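Local structure of phosphatidylglycerol lysyltransferase C-terminal domain-containing protein (Bacteroides thetaiotaomicron, 2HQY) at residues 61-67 with 89-95; 120-126 with 284-290. The protein is of unknown function but binds coenzyme A and probably belongs to the acetyltransferase-like (GNAT-type) acyl or aminoacyl transferases. The contacts are given in a common frame with arbitrary orientation. Numbering follows the deposited sequence.

In the fold
Interactions 1 and 2 belong to one large mixed sheet and meet through strand 286-295. Near its start this strand runs antiparallel to 122-126 (interaction 2); further along it pairs with 92-96, which in turn lies parallel to 61-69 (interaction 1). The disulfide Cys92-Cys294 ties the far end of strand 286-295 to interaction 1. The two contacts have centres 21 Å apart, and their nearest atoms approach to about 4 Å without touching. Coenzyme A lies on the side of interaction 2: Tyr120 has its side chain about 9 Å from the cofactor, and that of Tyr125 is about 12 Å from the side chain of the CoA-binding Tyr246. Interaction 1 lies away from the coenzyme A pocket.

Interaction 1 (61-67 with 89-95); sequences QLAYMMP and HNFCMLG
A parallel beta pair closes the beta-alpha-beta unit formed by strand 61-69, helix 73-87 and strand 92-96. The short strand axes approach to 4.4 Å at 54°, so the chains splay before residue 92 and water fills the gap. His89 (m rotamer) starts the second segment: its CB lies 3.9 Å from Leu62 CD2, one water joins its ND1 (2.7 Å) to Leu62 N (3.0 Å), and its NE2 is hydrogen-bonded to Gln166 OE1 of the second subunit. Another water gives hydrogen bonds to Asn90 O (2.7 Å) and Leu62 O (2.9 Å) and accepts one from Cys92 N (2.9 Å), bridging the splay. Phe91, chi1 t, sends its ring to Tyr64 (m), CE1 to CD2 3.4 Å, with planes at 38°; these flat rings fill space under helix 73-87, where Tyr64 OH reaches Asp83. At Cys92 direct pairing begins: Tyr64 N donates to Cys92 O (3.0 Å), while the m side chain forms the disulfide with Cys294. Met93 pairs with Tyr64 (CA-CA 4.7 Å), and its flexible thioether reaches Pro67, SD to CD 3.9 Å, and Met66, SD to SD 4.0 Å. Leu94 pairs with Met65 (CA-CA 4.9 Å); its N donates to Tyr64 O (2.7 Å), its O accepts from Met66 N (3.2 Å), and its CD1 meets Ala63 CB at 3.8 Å. Gly95 has positive phi (67°), and a CB there would clash with Met65 SD. Backbone hydrogen bonds thus fix the register, apolar and thioether groups pack the faces, and water satisfies the polar backbone where the strands diverge.

Interaction 2 (120-126 with 284-290); sequences YADYIYL and PVTILEK
This is an antiparallel beta ladder with a classic beta bulge, joining strand 122-126 to strand 286-288 within the mixed sheet. The short axes lie 4.8 Å apart at 151°. Asp122-Leu288 and Ile124-Thr286 are hydrogen-bonded pairs; Tyr123-Ile287 between them is non-hydrogen-bonded. Asp122 N to Leu288 O is 3.0 Å, Leu288 N to Asp122 O 2.8 Å, Ile124 N to Thr286 O 2.9 Å and Thr286 N to Ile124 O 3.3 Å. In the bulge Val285 and Thr286 both face Ile124, and helical-like angles at Val285 (-80/-26) bring its N to 2.8 Å from Ile124 O in a weak hydrogen bond. Beta-branched Ile124 (chi1 m, chi2 t) and Thr286 suit the extended chain; the leucines offer apolar bulk, Leu288 (t, p) CD2 4.0 Å from Ile124 CD1, Leu126 CG 3.6 Å from Val285 CG1. On the other face Tyr123 (m) sets its ring edge against Pro284, CD1 to CG 3.8 Å, while its OH reaches Asp269; small Ala121 lets Ile287 in close, CB to CG2 3.6 Å. Pro284 CB lies 4.1 Å from the centroid of the Tyr125 ring (also m), a CH-pi contact over its face; the compact proline suits it, and Tyr125 OH is hydrogen-bonded to Lys279 O. Beyond the ladder Lys290 extends (m, then t throughout), and its NZ also forms a salt bridge with Glu268. Asp122 (m) turns its carboxylate to meet this long arm, OD2 accepting from Asn265 and Cys27 N, while OD1 forms a salt bridge with Lys290 NZ at 2.7 Å.

Interaction 1 (61-67 with 89-95)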
ATOM      1  N   GLN A  61      11.142  11.233   2.310  1.00 25.54           N
ATOM      2  CA  GLN A  61      11.369  12.009   1.105  1.00 24.73           C
ATOM      3  C   GLN A  61      10.076  12.117   0.277  1.00 23.28           C
ATOM      4  O   GLN A  61       9.559  11.089  -0.201  1.00 23.93           O
ATOM      5  CB  GLN A  61      12.474  11.340   0.264  1.00 25.75           C
ATOM      6  CG  GLN A  61      12.746  11.998  -1.117  1.00 29.02           C
ATOM      7  CD  GLN A  61      13.444  13.370  -1.014  1.00 34.01           C
ATOM      8  OE1 GLN A  61      12.865  14.410  -1.368  1.00 36.67           O
ATOM      9  NE2 GLN A  61      14.686  13.375  -0.526  1.00 34.22           N
ATOM     10  N   LEU A  62       9.545  13.330   0.130  1.00 20.60           N
ATOM     11  CA  LEU A  62       8.437  13.565  -0.812  1.00 18.90           C
ATOM     12  C   LEU A  62       9.071  13.715  -2.178  1.00 18.28           C
ATOM     13  O   LEU A  62      10.050  14.471  -2.324  1.00 16.35           O
ATOM     14  CB  LEU A  62       7.683  14.862  -0.478  1.00 19.12           C
ATOM     15  CG  LEU A  62       6.628  15.335  -1.505  1.00 19.21           C
ATOM     16  CD1 LEU A  62       5.462  14.349  -1.630  1.00 18.18           C
ATOM     17  CD2 LEU A  62       6.122  16.706  -1.130  1.00 19.69           C
ATOM     18  N   ALA A  63       8.517  13.040  -3.191  1.00 17.65           N
ATOM     19  CA  ALA A  63       9.071  13.210  -4.535  1.00 18.23           C
ATOM     20  C   ALA A  63       7.984  13.167  -5.594  1.00 17.97           C
ATOM     21  O   ALA A  63       6.929  12.567  -5.379  1.00 17.96           O
ATOM     22  CB  ALA A  63      10.114  12.153  -4.824  1.00 19.01           C
ATOM     23  N   TYR A  64       8.251  13.831  -6.717  1.00 16.05           N
ATOM     24  CA  TYR A  64       7.342  13.836  -7.877  1.00 17.10           C
ATOM     25  C   TYR A  64       8.109  13.242  -9.048  1.00 17.98           C
ATOM     26  O   TYR A  64       9.331  13.253  -9.056  1.00 19.28           O
ATOM     27  CB  TYR A  64       6.900  15.286  -8.197  1.00 16.24           C
ATOM     28  CG  TYR A  64       6.170  15.937  -7.026  1.00 16.37           C
ATOM     29  CD1 TYR A  64       4.765  15.942  -6.955  1.00 15.39           C
ATOM     30  CD2 TYR A  64       6.882  16.527  -5.970  1.00 17.02           C
ATOM     31  CE1 TYR A  64       4.085  16.548  -5.867  1.00 15.48           C
ATOM     32  CE2 TYR A  64       6.207  17.137  -4.882  1.00 15.56           C
ATOM     33  CZ  TYR A  64       4.813  17.122  -4.853  1.00 15.74           C
ATOM     34  OH  TYR A  64       4.182  17.720  -3.780  1.00 17.08           O
ATOM     35  N   MET A  65       7.409  12.679 -10.029  1.00 19.18           N
ATOM     36  CA  MET A  65       8.081  12.237 -11.238  1.00 19.74           C
ATOM     37  C   MET A  65       8.179  13.434 -12.199  1.00 20.21           C
ATOM     38  O   MET A  65       7.432  14.394 -12.064  1.00 20.11           O
ATOM     39  CB  MET A  65       7.279  11.068 -11.845  1.00 19.42           C
ATOM     40  CG  MET A  65       7.899  10.404 -13.086  1.00 23.49           C
ATOM     41  SD  MET A  65       9.233   9.212 -12.693  1.00 26.63           S
ATOM     42  CE  MET A  65       8.292   7.899 -11.949  1.00 27.23           C
ATOM     43  N   MET A  66       9.131  13.408 -13.139  1.00 19.82           N
ATOM     44  CA  MET A  66       9.125  14.367 -14.230  1.00 21.19           C
ATOM     45  C   MET A  66       7.759  14.224 -14.940  1.00 20.41           C
ATOM     46  O   MET A  66       7.369  13.103 -15.280  1.00 20.91           O
ATOM     47  CB  MET A  66      10.304  14.089 -15.191  1.00 21.67           C
ATOM     48  CG  MET A  66      10.444  15.069 -16.384  1.00 22.89           C
ATOM     49  SD  MET A  66      10.938  16.790 -16.009  1.00 21.77           S
ATOM     50  CE  MET A  66      11.101  17.462 -17.689  1.00 23.70           C
ATOM     51  N   PRO A  67       7.009  15.338 -15.104  1.00 20.39           N
ATOM     52  CA  PRO A  67       5.712  15.296 -15.786  1.00 20.08           C
ATOM     53  C   PRO A  67       5.783  14.649 -17.163  1.00 19.82           C
ATOM     54  O   PRO A  67       6.727  14.893 -17.926  1.00 19.83           O
ATOM     55  CB  PRO A  67       5.334  16.767 -15.903  1.00 20.21           C
ATOM     56  CG  PRO A  67       6.012  17.406 -14.685  1.00 20.00           C
ATOM     57  CD  PRO A  67       7.328  16.707 -14.635  1.00 20.68           C
ATOM     58  N   HIS A  89       7.665  20.498   2.296  1.00 22.19           N
ATOM     59  CA  HIS A  89       8.866  19.805   1.851  1.00 21.83           C
ATOM     60  C   HIS A  89       9.448  20.556   0.660  1.00 21.31           C
ATOM     61  O   HIS A  89       8.707  21.219  -0.098  1.00 21.01           O
ATOM     62  CB  HIS A  89       8.551  18.346   1.462  1.00 22.12           C
ATOM     63  CG  HIS A  89       8.386  17.428   2.631  1.00 24.00           C
ATOM     64  ND1 HIS A  89       9.315  16.463   2.956  1.00 27.13           N
ATOM     65  CD2 HIS A  89       7.398  17.325   3.550  1.00 23.29           C
ATOM     66  CE1 HIS A  89       8.913  15.814   4.036  1.00 25.99           C
ATOM     67  NE2 HIS A  89       7.760  16.328   4.423  1.00 26.77           N
ATOM     68  N   ASN A  90      10.765  20.481   0.498  0.50 21.03           N
ATOM     69  CA  ASN A  90      11.365  20.995  -0.717  0.50 20.70           C
ATOM     70  C   ASN A  90      10.799  20.214  -1.904  0.50 20.61           C
ATOM     71  O   ASN A  90      10.291  19.096  -1.742  0.50 20.22           O
ATOM     72  CB  ASN A  90      12.892  20.896  -0.675  0.50 20.94           C
ATOM     73  CG  ASN A  90      13.554  21.697  -1.785  0.50 20.64           C
ATOM     74  OD1 ASN A  90      13.092  22.784  -2.135  0.50 21.52           O
ATOM     75  ND2 ASN A  90      14.628  21.159  -2.352  0.50 19.94           N
ATOM     76  N   PHE A  91      10.850  20.819  -3.083  1.00 20.15           N
ATOM     77  CA  PHE A  91      10.413  20.137  -4.301  1.00 19.89           C
ATOM     78  C   PHE A  91      11.589  19.353  -4.898  1.00 19.93           C
ATOM     79  O   PHE A  91      12.663  19.927  -5.177  1.00 18.85           O
ATOM     80  CB  PHE A  91       9.846  21.135  -5.317  1.00 19.59           C
ATOM     81  CG  PHE A  91       9.449  20.514  -6.624  1.00 18.25           C
ATOM     82  CD1 PHE A  91       8.341  19.665  -6.704  1.00 19.57           C
ATOM     83  CD2 PHE A  91      10.175  20.777  -7.787  1.00 18.10           C
ATOM     84  CE1 PHE A  91       7.969  19.089  -7.928  1.00 20.79           C
ATOM     85  CE2 PHE A  91       9.819  20.220  -9.022  1.00 19.41           C
ATOM     86  CZ  PHE A  91       8.706  19.372  -9.108  1.00 19.24           C
ATOM     87  N   CYS A  92      11.377  18.047  -5.081  1.00 18.97           N
ATOM     88  CA  CYS A  92      12.349  17.162  -5.713  1.00 19.02           C
ATOM     89  C   CYS A  92      11.611  16.280  -6.694  1.00 19.28           C
ATOM     90  O   CYS A  92      10.524  15.742  -6.372  1.00 18.14           O
ATOM     91  CB  CYS A  92      13.053  16.271  -4.688  1.00 20.77           C
ATOM     92  SG  CYS A  92      14.179  17.154  -3.587  1.00 26.32           S
ATOM     93  N   MET A  93      12.213  16.125  -7.871  1.00 19.11           N
ATOM     94  CA  MET A  93      11.673  15.261  -8.925  1.00 20.48           C
ATOM     95  C   MET A  93      12.606  14.115  -9.172  1.00 22.65           C
ATOM     96  O   MET A  93      13.837  14.278  -9.086  1.00 23.32           O
ATOM     97  CB  MET A  93      11.528  16.019 -10.245  1.00 20.72           C
ATOM     98  CG  MET A  93      10.207  16.660 -10.496  1.00 21.59           C
ATOM     99  SD  MET A  93      10.196  17.519 -12.101  1.00 16.44           S
ATOM    100  CE  MET A  93      11.658  18.546 -12.039  1.00 23.82           C
ATOM    101  N   LEU A  94      12.007  12.964  -9.500  1.00 24.36           N
ATOM    102  CA  LEU A  94      12.723  11.725  -9.828  1.00 26.45           C
ATOM    103  C   LEU A  94      12.564  11.361 -11.307  1.00 27.51           C
ATOM    104  O   LEU A  94      11.710  11.936 -12.018  1.00 28.48           O
ATOM    105  CB  LEU A  94      12.213  10.586  -8.966  1.00 26.57           C
ATOM    106  CG  LEU A  94      12.396  10.684  -7.462  1.00 27.52           C
ATOM    107  CD1 LEU A  94      11.821   9.439  -6.804  1.00 30.75           C
ATOM    108  CD2 LEU A  94      13.855  10.863  -7.063  1.00 30.01           C
ATOM    109  N   GLY A  95      13.424  10.444 -11.778  1.00 28.81           N
ATOM    110  CA  GLY A  95      13.336   9.877 -13.142  1.00 28.93           C
ATOM    111  C   GLY A  95      13.625  10.871 -14.239  1.00 30.27           C
ATOM    112  O   GLY A  95      13.180  10.717 -15.393  1.00 30.68           O
TER
HETATM  113  O   HOH W   1       9.310  17.098  -3.297  1.00 24.28           O
HETATM  114  O   HOH W   2      11.274  15.550   1.283  1.00 40.08           O

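Interaction 2 (120-126 with 284-290)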
ATOM      1  N   TYR A 120      20.491   3.072  -9.581  1.00 20.34           N
ATOM      2  CA  TYR A 120      19.126   3.194 -10.095  1.00 21.78           C
ATOM      3  C   TYR A 120      18.971   3.342 -11.600  1.00 20.31           C
ATOM      4  O   TYR A 120      17.848   3.509 -12.088  1.00 19.88           O
ATOM      5  CB  TYR A 120      18.398   4.318  -9.353  1.00 23.64           C
ATOM      6  CG  TYR A 120      18.425   4.059  -7.870  1.00 25.54           C
ATOM      7  CD1 TYR A 120      17.777   2.955  -7.329  1.00 30.70           C
ATOM      8  CD2 TYR A 120      19.139   4.888  -7.020  1.00 29.62           C
ATOM      9  CE1 TYR A 120      17.829   2.693  -5.967  1.00 31.27           C
ATOM     10  CE2 TYR A 120      19.186   4.644  -5.673  1.00 30.34           C
ATOM     11  CZ  TYR A 120      18.534   3.547  -5.155  1.00 30.66           C
ATOM     12  OH  TYR A 120      18.598   3.318  -3.792  1.00 32.21           O
ATOM     13  N   ALA A 121      20.070   3.253 -12.331  1.00 19.19           N
ATOM     14  CA  ALA A 121      20.023   3.312 -13.793  1.00 18.74           C
ATOM     15  C   ALA A 121      19.333   2.055 -14.326  1.00 18.13           C
ATOM     16  O   ALA A 121      19.484   0.991 -13.732  1.00 18.94           O
ATOM     17  CB  ALA A 121      21.440   3.424 -14.370  1.00 19.42           C
ATOM     18  N   ASP A 122      18.586   2.188 -15.424  1.00 18.26           N
ATOM     19  CA  ASP A 122      17.935   1.046 -16.080  1.00 17.43           C
ATOM     20  C   ASP A 122      18.829   0.498 -17.177  1.00 17.79           C
ATOM     21  O   ASP A 122      19.472   1.252 -17.926  1.00 18.30           O
ATOM     22  CB  ASP A 122      16.619   1.432 -16.752  1.00 17.54           C
ATOM     23  CG  ASP A 122      15.482   1.659 -15.786  1.00 17.19           C
ATOM     24  OD1 ASP A 122      15.564   1.294 -14.588  1.00 19.21           O
ATOM     25  OD2 ASP A 122      14.469   2.201 -16.262  1.00 18.42           O
ATOM     26  N   TYR A 123      18.840  -0.821 -17.285  1.00 16.83           N
ATOM     27  CA  TYR A 123      19.524  -1.505 -18.365  1.00 16.78           C
ATOM     28  C   TYR A 123      18.539  -1.700 -19.527  1.00 16.93           C
ATOM     29  O   TYR A 123      17.484  -2.334 -19.358  1.00 16.18           O
ATOM     30  CB  TYR A 123      20.008  -2.866 -17.865  1.00 17.20           C
ATOM     31  CG  TYR A 123      21.231  -2.776 -16.998  1.00 18.72           C
ATOM     32  CD1 TYR A 123      22.492  -3.079 -17.517  1.00 18.34           C
ATOM     33  CD2 TYR A 123      21.128  -2.363 -15.660  1.00 17.38           C
ATOM     34  CE1 TYR A 123      23.632  -2.991 -16.731  1.00 18.75           C
ATOM     35  CE2 TYR A 123      22.247  -2.270 -14.855  1.00 17.95           C
ATOM     36  CZ  TYR A 123      23.504  -2.584 -15.401  1.00 17.70           C
ATOM     37  OH  TYR A 123      24.621  -2.477 -14.620  1.00 17.05           O
ATOM     38  N   ILE A 124      18.897  -1.163 -20.689  1.00 16.67           N
ATOM     39  CA  ILE A 124      18.072  -1.239 -21.901  1.00 18.15           C
ATOM     40  C   ILE A 124      18.813  -2.040 -22.998  1.00 17.67           C
ATOM     41  O   ILE A 124      19.996  -1.819 -23.263  1.00 17.27           O
ATOM     42  CB  ILE A 124      17.642   0.186 -22.369  1.00 19.34           C
ATOM     43  CG1 ILE A 124      16.800   0.831 -21.240  1.00 22.02           C
ATOM     44  CG2 ILE A 124      16.900   0.133 -23.735  1.00 19.07           C
ATOM     45  CD1 ILE A 124      15.895   1.965 -21.649  1.00 25.76           C
ATOM     46  N   TYR A 125      18.108  -3.005 -23.566  1.00 16.96           N
ATOM     47  CA  TYR A 125      18.644  -3.941 -24.554  1.00 17.39           C
ATOM     48  C   TYR A 125      17.785  -3.905 -25.815  1.00 17.27           C
ATOM     49  O   TYR A 125      16.627  -3.487 -25.766  1.00 17.78           O
ATOM     50  CB  TYR A 125      18.568  -5.355 -23.974  1.00 16.71           C
ATOM     51  CG  TYR A 125      19.270  -5.531 -22.644  1.00 16.87           C
ATOM     52  CD1 TYR A 125      20.617  -5.918 -22.579  1.00 16.50           C
ATOM     53  CD2 TYR A 125      18.577  -5.323 -21.452  1.00 16.29           C
ATOM     54  CE1 TYR A 125      21.251  -6.085 -21.344  1.00 15.53           C
ATOM     55  CE2 TYR A 125      19.186  -5.470 -20.230  1.00 16.14           C
ATOM     56  CZ  TYR A 125      20.499  -5.858 -20.174  1.00 15.81           C
ATOM     57  OH  TYR A 125      21.032  -6.017 -18.934  1.00 16.07           O
ATOM     58  N   LEU A 126      18.352  -4.327 -26.941  1.00 17.51           N
ATOM     59  CA  LEU A 126      17.565  -4.545 -28.159  1.00 17.31           C
ATOM     60  C   LEU A 126      16.818  -5.856 -28.007  1.00 16.67           C
ATOM     61  O   LEU A 126      17.416  -6.877 -27.669  1.00 17.52           O
ATOM     62  CB  LEU A 126      18.461  -4.646 -29.387  1.00 16.72           C
ATOM     63  CG  LEU A 126      19.220  -3.365 -29.783  1.00 17.89           C
ATOM     64  CD1 LEU A 126      20.231  -3.600 -30.912  1.00 19.80           C
ATOM     65  CD2 LEU A 126      18.228  -2.241 -30.131  1.00 19.62           C
ATOM     66  N   PRO A 284      23.811  -4.360 -22.823  1.00 20.58           N
ATOM     67  CA  PRO A 284      22.805  -3.325 -23.046  1.00 20.80           C
ATOM     68  C   PRO A 284      23.260  -2.298 -24.088  1.00 21.24           C
ATOM     69  O   PRO A 284      24.465  -2.015 -24.195  1.00 21.31           O
ATOM     70  CB  PRO A 284      22.688  -2.667 -21.672  1.00 20.82           C
ATOM     71  CG  PRO A 284      24.035  -2.887 -21.037  1.00 20.35           C
ATOM     72  CD  PRO A 284      24.387  -4.273 -21.469  1.00 20.51           C
ATOM     73  N   VAL A 285      22.308  -1.766 -24.854  1.00 21.70           N
ATOM     74  CA  VAL A 285      22.589  -0.667 -25.785  1.00 21.77           C
ATOM     75  C   VAL A 285      22.631   0.662 -25.035  1.00 22.14           C
ATOM     76  O   VAL A 285      23.291   1.603 -25.460  1.00 20.65           O
ATOM     77  CB  VAL A 285      21.565  -0.579 -26.961  1.00 21.86           C
ATOM     78  CG1 VAL A 285      21.820  -1.683 -27.968  1.00 23.33           C
ATOM     79  CG2 VAL A 285      20.138  -0.641 -26.465  1.00 21.97           C
ATOM     80  N   THR A 286      21.934   0.731 -23.900  1.00 21.86           N
ATOM     81  CA  THR A 286      21.823   1.973 -23.148  1.00 22.54           C
ATOM     82  C   THR A 286      21.779   1.658 -21.670  1.00 21.84           C
ATOM     83  O   THR A 286      21.101   0.714 -21.252  1.00 21.30           O
ATOM     84  CB  THR A 286      20.515   2.721 -23.492  1.00 22.68           C
ATOM     85  OG1 THR A 286      20.563   3.151 -24.850  1.00 24.84           O
ATOM     86  CG2 THR A 286      20.314   3.951 -22.590  1.00 24.90           C
ATOM     87  N   ILE A 287      22.519   2.433 -20.886  1.00 20.62           N
ATOM     88  CA  ILE A 287      22.319   2.432 -19.446  1.00 20.82           C
ATOM     89  C   ILE A 287      21.662   3.772 -19.126  1.00 20.81           C
ATOM     90  O   ILE A 287      22.280   4.843 -19.273  1.00 19.87           O
ATOM     91  CB  ILE A 287      23.637   2.169 -18.695  1.00 21.00           C
ATOM     92  CG1 ILE A 287      24.077   0.719 -18.967  1.00 22.24           C
ATOM     93  CG2 ILE A 287      23.448   2.394 -17.193  1.00 20.69           C
ATOM     94  CD1 ILE A 287      25.483   0.467 -18.596  1.00 25.31           C
ATOM     95  N   LEU A 288      20.381   3.703 -18.786  1.00 19.64           N
ATOM     96  CA  LEU A 288      19.536   4.879 -18.693  1.00 20.29           C
ATOM     97  C   LEU A 288      19.674   5.480 -17.299  1.00 20.30           C
ATOM     98  O   LEU A 288      19.082   4.993 -16.358  1.00 20.19           O
ATOM     99  CB  LEU A 288      18.076   4.494 -18.989  1.00 20.75           C
ATOM    100  CG  LEU A 288      17.038   5.624 -19.068  1.00 22.40           C
ATOM    101  CD1 LEU A 288      17.246   6.545 -20.289  1.00 23.15           C
ATOM    102  CD2 LEU A 288      15.628   5.029 -19.049  1.00 20.97           C
ATOM    103  N   GLU A 289      20.481   6.525 -17.164  1.00 20.72           N
ATOM    104  CA  GLU A 289      20.663   7.182 -15.865  1.00 21.85           C
ATOM    105  C   GLU A 289      19.418   7.940 -15.445  1.00 21.16           C
ATOM    106  O   GLU A 289      18.657   8.412 -16.289  1.00 21.82           O
ATOM    107  CB  GLU A 289      21.865   8.138 -15.925  1.00 22.59           C
ATOM    108  CG  GLU A 289      23.052   7.503 -16.583  1.00 27.26           C
ATOM    109  CD  GLU A 289      24.063   8.524 -17.072  1.00 35.04           C
ATOM    110  OE1 GLU A 289      23.661   9.582 -17.636  1.00 37.73           O
ATOM    111  OE2 GLU A 289      25.264   8.257 -16.884  1.00 37.94           O
ATOM    112  N   LYS A 290      19.206   8.049 -14.139  1.00 21.20           N
ATOM    113  CA  LYS A 290      18.033   8.735 -13.626  1.00 21.67           C
ATOM    114  C   LYS A 290      18.484   9.762 -12.621  1.00 22.58           C
ATOM    115  O   LYS A 290      19.170   9.426 -11.640  1.00 23.30           O
ATOM    116  CB  LYS A 290      17.079   7.763 -12.963  1.00 20.83           C
ATOM    117  CG  LYS A 290      16.620   6.649 -13.882  1.00 19.70           C
ATOM    118  CD  LYS A 290      15.672   5.714 -13.159  1.00 21.09           C
ATOM    119  CE  LYS A 290      15.371   4.531 -14.037  1.00 17.55           C
ATOM    120  NZ  LYS A 290      14.589   3.494 -13.281  1.00 16.98           N
TER